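Decapping and exoribonuclease protein 1 (Kluyveromyces lactis, PDB 4GPS) removes the NAD cap, or the methylguanosine cap as a capped nucleoside, from the 5' end of RNAs and degrades RNA as a 5'-3' exoribonuclease. Local coordinates at residues Asn374-Phe377 with Gln378-Phe381; Gly329-Ser333 with Tyr334-Leu338. All coordinates share one frame; numbering follows the deposited sequence.

Interaction 1: residues Asn374-Phe377 with Gln378-Phe381; sequences NDWF and QHIF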
ATOM      1  N   ASN A 374      -7.228  11.322  -1.308  1.00 38.83           N
ATOM      2  CA  ASN A 374      -7.009  11.468  -2.737  1.00 36.64           C
ATOM      3  C   ASN A 374      -6.580  12.910  -3.085  1.00 36.21           C
ATOM      4  O   ASN A 374      -5.668  13.113  -3.872  1.00 39.59           O
ATOM      5  CB  ASN A 374      -8.283  11.088  -3.479  1.00 38.94           C
ATOM      6  CG  ASN A 374      -8.105  11.117  -4.956  1.00 43.02           C
ATOM      7  OD1 ASN A 374      -7.118  10.625  -5.462  1.00 46.47           O
ATOM      8  ND2 ASN A 374      -9.056  11.702  -5.665  1.00 46.51           N
ATOM      9  N   ASP A 375      -7.212  13.919  -2.489  1.00 37.39           N
ATOM     10  CA  ASP A 375      -6.831  15.308  -2.781  1.00 36.98           C
ATOM     11  C   ASP A 375      -5.412  15.583  -2.300  1.00 41.34           C
ATOM     12  O   ASP A 375      -4.606  16.209  -3.019  1.00 45.27           O
ATOM     13  CB  ASP A 375      -7.783  16.315  -2.118  1.00 37.23           C
ATOM     14  CG  ASP A 375      -9.180  16.314  -2.731  1.00 43.16           C
ATOM     15  OD1 ASP A 375      -9.349  15.999  -3.942  1.00 48.51           O
ATOM     16  OD2 ASP A 375     -10.118  16.650  -1.982  1.00 49.16           O
ATOM     17  N   TRP A 376      -5.106  15.111  -1.083  1.00 39.76           N
ATOM     18  CA  TRP A 376      -3.783  15.267  -0.488  1.00 38.46           C
ATOM     19  C   TRP A 376      -2.727  14.624  -1.404  1.00 41.29           C
ATOM     20  O   TRP A 376      -1.655  15.195  -1.640  1.00 37.84           O
ATOM     21  CB  TRP A 376      -3.742  14.579   0.868  1.00 39.21           C
ATOM     22  CG  TRP A 376      -2.351  14.404   1.382  1.00 40.61           C
ATOM     23  CD1 TRP A 376      -1.673  13.231   1.511  1.00 35.08           C
ATOM     24  CD2 TRP A 376      -1.452  15.441   1.837  1.00 40.99           C
ATOM     25  NE1 TRP A 376      -0.420  13.462   2.013  1.00 32.42           N
ATOM     26  CE2 TRP A 376      -0.252  14.806   2.221  1.00 37.21           C
ATOM     27  CE3 TRP A 376      -1.548  16.841   1.948  1.00 36.50           C
ATOM     28  CZ2 TRP A 376       0.853  15.521   2.719  1.00 39.43           C
ATOM     29  CZ3 TRP A 376      -0.451  17.546   2.439  1.00 40.73           C
ATOM     30  CH2 TRP A 376       0.734  16.883   2.817  1.00 40.22           C
ATOM     31  N   PHE A 377      -3.057  13.418  -1.884  1.00 36.85           N
ATOM     32  CA  PHE A 377      -2.220  12.649  -2.787  1.00 36.87           C
ATOM     33  C   PHE A 377      -1.809  13.496  -4.005  1.00 38.50           C
ATOM     34  O   PHE A 377      -0.623  13.596  -4.326  1.00 39.75           O
ATOM     35  CB  PHE A 377      -2.995  11.408  -3.254  1.00 35.68           C
ATOM     36  CG  PHE A 377      -2.278  10.588  -4.279  1.00 36.13           C
ATOM     37  CD1 PHE A 377      -2.920  10.214  -5.447  1.00 40.76           C
ATOM     38  CD2 PHE A 377      -1.004  10.083  -4.024  1.00 39.52           C
ATOM     39  CE1 PHE A 377      -2.311   9.325  -6.337  1.00 40.56           C
ATOM     40  CE2 PHE A 377      -0.385   9.199  -4.901  1.00 36.86           C
ATOM     41  CZ  PHE A 377      -1.042   8.814  -6.055  1.00 40.27           C
ATOM     42  N   GLN A 378      -2.810  14.066  -4.677  1.00 39.56           N
ATOM     43  CA  GLN A 378      -2.624  14.923  -5.850  1.00 40.95           C
ATOM     44  C   GLN A 378      -1.755  16.109  -5.506  1.00 42.33           C
ATOM     45  O   GLN A 378      -0.917  16.512  -6.322  1.00 40.60           O
ATOM     46  CB  GLN A 378      -3.974  15.469  -6.349  1.00 39.03           C
ATOM     47  CG  GLN A 378      -4.822  14.461  -7.146  1.00 36.25           C
ATOM     48  CD  GLN A 378      -4.124  14.006  -8.431  1.00 39.97           C
ATOM     49  OE1 GLN A 378      -3.524  14.824  -9.139  1.00 37.56           O
ATOM     50  NE2 GLN A 378      -4.210  12.708  -8.742  1.00 35.40           N
ATOM     51  N   HIS A 379      -1.959  16.659  -4.303  1.00 42.59           N
ATOM     52  CA  HIS A 379      -1.205  17.831  -3.853  1.00 44.81           C
ATOM     53  C   HIS A 379       0.286  17.651  -3.568  1.00 42.98           C
ATOM     54  O   HIS A 379       1.093  18.240  -4.292  1.00 46.57           O
ATOM     55  CB  HIS A 379      -1.852  18.478  -2.613  1.00 45.18           C
ATOM     56  CG  HIS A 379      -1.179  19.750  -2.180  1.00 45.35           C
ATOM     57  ND1 HIS A 379      -1.392  20.958  -2.807  1.00 50.23           N
ATOM     58  CD2 HIS A 379      -0.270  19.993  -1.205  1.00 43.58           C
ATOM     59  CE1 HIS A 379      -0.647  21.891  -2.236  1.00 44.23           C
ATOM     60  NE2 HIS A 379       0.042  21.332  -1.262  1.00 43.70           N
ATOM     61  N   ILE A 380       0.667  16.872  -2.543  1.00 43.02           N
ATOM     62  CA  ILE A 380       2.102  16.738  -2.216  1.00 43.51           C
ATOM     63  C   ILE A 380       2.897  16.130  -3.307  1.00 42.80           C
ATOM     64  O   ILE A 380       4.078  16.428  -3.401  1.00 44.75           O
ATOM     65  CB  ILE A 380       2.486  15.868  -0.957  1.00 45.61           C
ATOM     66  CG1 ILE A 380       1.317  15.021  -0.546  1.00 46.51           C
ATOM     67  CG2 ILE A 380       3.157  16.721   0.131  1.00 41.37           C
ATOM     68  CD1 ILE A 380       1.305  13.784  -1.322  1.00 47.72           C
ATOM     69  N   PHE A 381       2.310  15.254  -4.120  1.00 38.67           N
ATOM     70  CA  PHE A 381       3.165  14.736  -5.168  1.00 40.96           C
ATOM     71  C   PHE A 381       3.574  15.811  -6.168  1.00 37.95           C
ATOM     72  O   PHE A 381       4.700  15.808  -6.634  1.00 37.32           O
ATOM     73  CB  PHE A 381       2.565  13.496  -5.826  1.00 40.75           C
ATOM     74  CG  PHE A 381       2.948  12.232  -5.126  1.00 34.93           C
ATOM     75  CD1 PHE A 381       4.171  11.634  -5.380  1.00 38.35           C
ATOM     76  CD2 PHE A 381       2.106  11.664  -4.168  1.00 33.34           C
ATOM     77  CE1 PHE A 381       4.551  10.476  -4.691  1.00 34.83           C
ATOM     78  CE2 PHE A 381       2.472  10.530  -3.485  1.00 32.95           C
ATOM     79  CZ  PHE A 381       3.698   9.925  -3.741  1.00 31.43           C
TER
HETATM   80  O   HOH W   1      -5.605  10.900  -7.785  1.00 43.93           O
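Two successive turns of the alpha-helix 370-393 meet here, Ile-380 over the Trp-376 indole and Phe-377 beside Phe-381, each pair four residues apart. Backbone bonds from i+4 to i keep the helix regular: Gln-378 N to Asn-374 O, His-379 N to Asp-375 O and Ile-380 N to Trp-376 O, the last at 3.0 Å. The fourth, from Phe-381 N to Phe-377 O, is weak. Ile-380 CG1 lies over one face of the indole, although its exact placement is doubtful; the contact is carried more securely by Ile-380 CG2, 3.6 Å from Trp-376 CH2. The indole swings up beside the following turn because CG is anti to the backbone N (chi1 166°); its NE1 bonds to Ile-188 O of helix 182-190, and its ring meets Phe-67 edge-to-face. The phenyl planes of Phe-377 and Phe-381 are inclined by 75°, with CE2 to CE2 at 3.5 Å, and Phe-381 also meets Phe-178 edge-to-face. On the polar side Gln-378 NE2 bonds to Leu-269 O and to a water, which in turn donates to Asn-374 OD1 at 2.8 Å.

Interaction 2: residues Gly329-Ser333 with Tyr334-Leu338; sequences GFRNS and YSNEL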
ATOM      1  N   GLY A 329      -9.412 -11.827   7.902  1.00 37.84           N
ATOM      2  CA  GLY A 329      -9.642 -12.878   8.871  1.00 41.99           C
ATOM      3  C   GLY A 329      -9.820 -12.213  10.228  1.00 42.64           C
ATOM      4  O   GLY A 329      -8.869 -11.637  10.770  1.00 42.83           O
ATOM      5  N   PHE A 330     -11.032 -12.260  10.764  1.00 40.66           N
ATOM      6  CA  PHE A 330     -11.296 -11.647  12.058  1.00 41.70           C
ATOM      7  C   PHE A 330     -11.101 -12.698  13.117  1.00 41.80           C
ATOM      8  O   PHE A 330     -11.594 -13.821  12.997  1.00 43.30           O
ATOM      9  CB  PHE A 330     -12.727 -11.105  12.125  1.00 39.60           C
ATOM     10  CG  PHE A 330     -13.020 -10.033  11.118  1.00 39.49           C
ATOM     11  CD1 PHE A 330     -13.559 -10.347   9.886  1.00 42.30           C
ATOM     12  CD2 PHE A 330     -12.796  -8.695  11.418  1.00 41.67           C
ATOM     13  CE1 PHE A 330     -13.878  -9.335   8.962  1.00 40.93           C
ATOM     14  CE2 PHE A 330     -13.109  -7.684  10.499  1.00 38.47           C
ATOM     15  CZ  PHE A 330     -13.651  -8.013   9.273  1.00 35.60           C
ATOM     16  N   ARG A 331     -10.358 -12.348  14.147  1.00 41.52           N
ATOM     17  CA  ARG A 331     -10.132 -13.307  15.211  1.00 48.38           C
ATOM     18  C   ARG A 331     -10.827 -12.840  16.468  1.00 49.33           C
ATOM     19  O   ARG A 331     -11.026 -11.647  16.653  1.00 46.63           O
ATOM     20  CB  ARG A 331      -8.631 -13.489  15.494  1.00 48.02           C
ATOM     21  CG  ARG A 331      -7.974 -12.269  16.078  1.00 48.29           C
ATOM     22  CD  ARG A 331      -6.505 -12.515  16.445  1.00 54.04           C
ATOM     23  NE  ARG A 331      -5.979 -11.338  17.143  1.00 56.42           N
ATOM     24  CZ  ARG A 331      -5.717 -10.175  16.548  1.00 55.94           C
ATOM     25  NH1 ARG A 331      -5.908 -10.033  15.236  1.00 50.83           N
ATOM     26  NH2 ARG A 331      -5.315  -9.135  17.272  1.00 59.55           N
ATOM     27  N   ASN A 332     -11.202 -13.802  17.313  1.00 52.07           N
ATOM     28  CA  ASN A 332     -11.833 -13.534  18.607  1.00 53.63           C
ATOM     29  C   ASN A 332     -10.749 -12.810  19.421  1.00 55.35           C
ATOM     30  O   ASN A 332      -9.588 -13.238  19.422  1.00 53.64           O
ATOM     31  CB  ASN A 332     -12.177 -14.863  19.278  1.00 50.39           C
ATOM     32  CG  ASN A 332     -12.955 -14.685  20.551  1.00 47.53           C
ATOM     33  OD1 ASN A 332     -14.149 -14.397  20.517  1.00 47.55           O
ATOM     34  ND2 ASN A 332     -12.284 -14.843  21.687  1.00 44.31           N
ATOM     35  N   SER A 333     -11.101 -11.728  20.110  1.00 59.96           N
ATOM     36  CA  SER A 333     -10.097 -10.982  20.883  1.00 62.71           C
ATOM     37  C   SER A 333      -9.483 -11.831  21.984  1.00 63.57           C
ATOM     38  O   SER A 333      -8.264 -11.840  22.159  1.00 66.54           O
ATOM     39  CB  SER A 333     -10.711  -9.723  21.514  1.00 65.18           C
ATOM     40  OG  SER A 333     -11.235  -8.851  20.515  1.00 75.82           O
ATOM     41  N   TYR A 334     -10.324 -12.566  22.705  1.00 61.65           N
ATOM     42  CA  TYR A 334      -9.848 -13.371  23.812  1.00 63.12           C
ATOM     43  C   TYR A 334      -9.110 -14.653  23.466  1.00 61.10           C
ATOM     44  O   TYR A 334      -8.003 -14.907  23.954  1.00 60.22           O
ATOM     45  CB  TYR A 334     -11.009 -13.736  24.742  1.00 70.34           C
ATOM     46  CG  TYR A 334     -10.524 -14.529  25.933  1.00 80.40           C
ATOM     47  CD1 TYR A 334      -9.606 -13.967  26.828  1.00 82.98           C
ATOM     48  CD2 TYR A 334     -10.888 -15.872  26.120  1.00 84.06           C
ATOM     49  CE1 TYR A 334      -9.050 -14.716  27.873  1.00 87.55           C
ATOM     50  CE2 TYR A 334     -10.333 -16.636  27.172  1.00 86.23           C
ATOM     51  CZ  TYR A 334      -9.410 -16.043  28.039  1.00 88.36           C
ATOM     52  OH  TYR A 334      -8.820 -16.757  29.060  1.00 91.33           O
ATOM     53  N   SER A 335      -9.746 -15.460  22.630  1.00 57.24           N
ATOM     54  CA  SER A 335      -9.228 -16.762  22.242  1.00 52.18           C
ATOM     55  C   SER A 335      -8.199 -16.801  21.130  1.00 52.80           C
ATOM     56  O   SER A 335      -7.499 -17.803  20.990  1.00 51.87           O
ATOM     57  CB  SER A 335     -10.387 -17.619  21.799  1.00 49.00           C
ATOM     58  OG  SER A 335     -10.709 -17.273  20.463  1.00 50.53           O
ATOM     59  N   ASN A 336      -8.119 -15.732  20.339  1.00 50.47           N
ATOM     60  CA  ASN A 336      -7.223 -15.678  19.187  1.00 51.17           C
ATOM     61  C   ASN A 336      -7.644 -16.659  18.082  1.00 52.79           C
ATOM     62  O   ASN A 336      -6.862 -16.978  17.163  1.00 54.08           O
ATOM     63  CB  ASN A 336      -5.781 -15.952  19.592  1.00 54.94           C
ATOM     64  CG  ASN A 336      -5.149 -14.766  20.282  1.00 61.43           C
ATOM     65  OD1 ASN A 336      -5.065 -13.656  19.714  1.00 57.22           O
ATOM     66  ND2 ASN A 336      -4.706 -14.984  21.521  1.00 60.32           N
ATOM     67  N   GLU A 337      -8.879 -17.139  18.148  1.00 46.67           N
ATOM     68  CA  GLU A 337      -9.318 -18.044  17.101  1.00 49.09           C
ATOM     69  C   GLU A 337      -9.889 -17.312  15.896  1.00 47.76           C
ATOM     70  O   GLU A 337     -10.599 -16.321  16.065  1.00 48.80           O
ATOM     71  CB  GLU A 337     -10.387 -18.968  17.636  1.00 51.03           C
ATOM     72  CG  GLU A 337      -9.892 -19.897  18.692  1.00 60.18           C
ATOM     73  CD  GLU A 337     -10.974 -20.840  19.148  1.00 66.40           C
ATOM     74  OE1 GLU A 337     -10.641 -21.803  19.879  1.00 69.37           O
ATOM     75  OE2 GLU A 337     -12.155 -20.611  18.776  1.00 66.49           O
ATOM     76  N   LEU A 338      -9.600 -17.808  14.691  1.00 43.23           N
ATOM     77  CA  LEU A 338     -10.160 -17.221  13.470  1.00 43.30           C
ATOM     78  C   LEU A 338     -11.686 -17.415  13.514  1.00 44.63           C
ATOM     79  O   LEU A 338     -12.179 -18.536  13.467  1.00 44.67           O
ATOM     80  CB  LEU A 338      -9.567 -17.899  12.220  1.00 44.19           C
ATOM     81  CG  LEU A 338     -10.174 -17.555  10.846  1.00 44.18           C
ATOM     82  CD1 LEU A 338     -10.052 -16.066  10.555  1.00 39.26           C
ATOM     83  CD2 LEU A 338      -9.453 -18.332   9.755  1.00 42.15           C
TER
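Most unusual is the bond from Asn-336 N to Asn-332 O, 3.0 Å long and bent, with the donor 37° out of the carbonyl plane: it closes a turn in which three residues of right-handed helical conformation, Ser-333 to Ser-335, are followed by left-handed Asn-336 (phi 67°). The turn joins strands 325-331 and 338-344 of a beta-hairpin, and its two halves, 329-333 and 334-338, run nearly antiparallel. Arg-331 and Leu-338 form an antiparallel non-hydrogen-bonded pair, and beyond it Asn-332 N donates to Glu-337 O at 2.9 Å in a nearly straight bond. That carbonyl also takes a CA-H...O contact from Arg-331 CA at 3.2 Å. An ST turn tightens the return: Ser-335 OG accepts from Glu-337 N at 3.0 Å, its first torsion setting the hydroxyl between the backbone N and the carbonyl carbon, where it also packs against Asn-332 CB. Arg-331 and Asn-336 lie alongside each other, guanidinium and amide planes 13° apart, with Asn-336 OD1 at the guanidinium edge, 3.6 Å from Arg-331 NE. Farther from the tip, Leu-338 CD1 rests 3.6 Å from Gly-329 CA; Gly-329 has no side chain, so the methyl can lie against its CA. Gly-329 itself pairs with Lys-295, a probable substrate-binding residue, on strand 290-297. The chemistry implies that backbone bonds and one serine hydroxyl define the turn, while the arginine-amide approach, longer than a hydrogen bond, probably adds no more than a modest electrostatic attraction.

Interaction 2 precedes interaction 1 along the chain, and all four segments belong to the RAI1-like PD-(D/E)XK nuclease region. Their centres are 36 Å apart. Residues 329-338 form the turn between strands 325-331 and 338-344; strand 325-331 runs parallel to 290-297, which carries the metal-binding Glu-293 and Ile-294. Gly-329 lies about 6 Å from the side chain of Ile-294, consistent with a place at the margin of the metal site. Residues 374-381 belong instead to helix 370-393, packed on helix 182-190 away from the metal and substrate sites. With nearest atoms about 23 Å apart, on opposite sides of the chain's centre, the two contacts occupy separate parts of the fold.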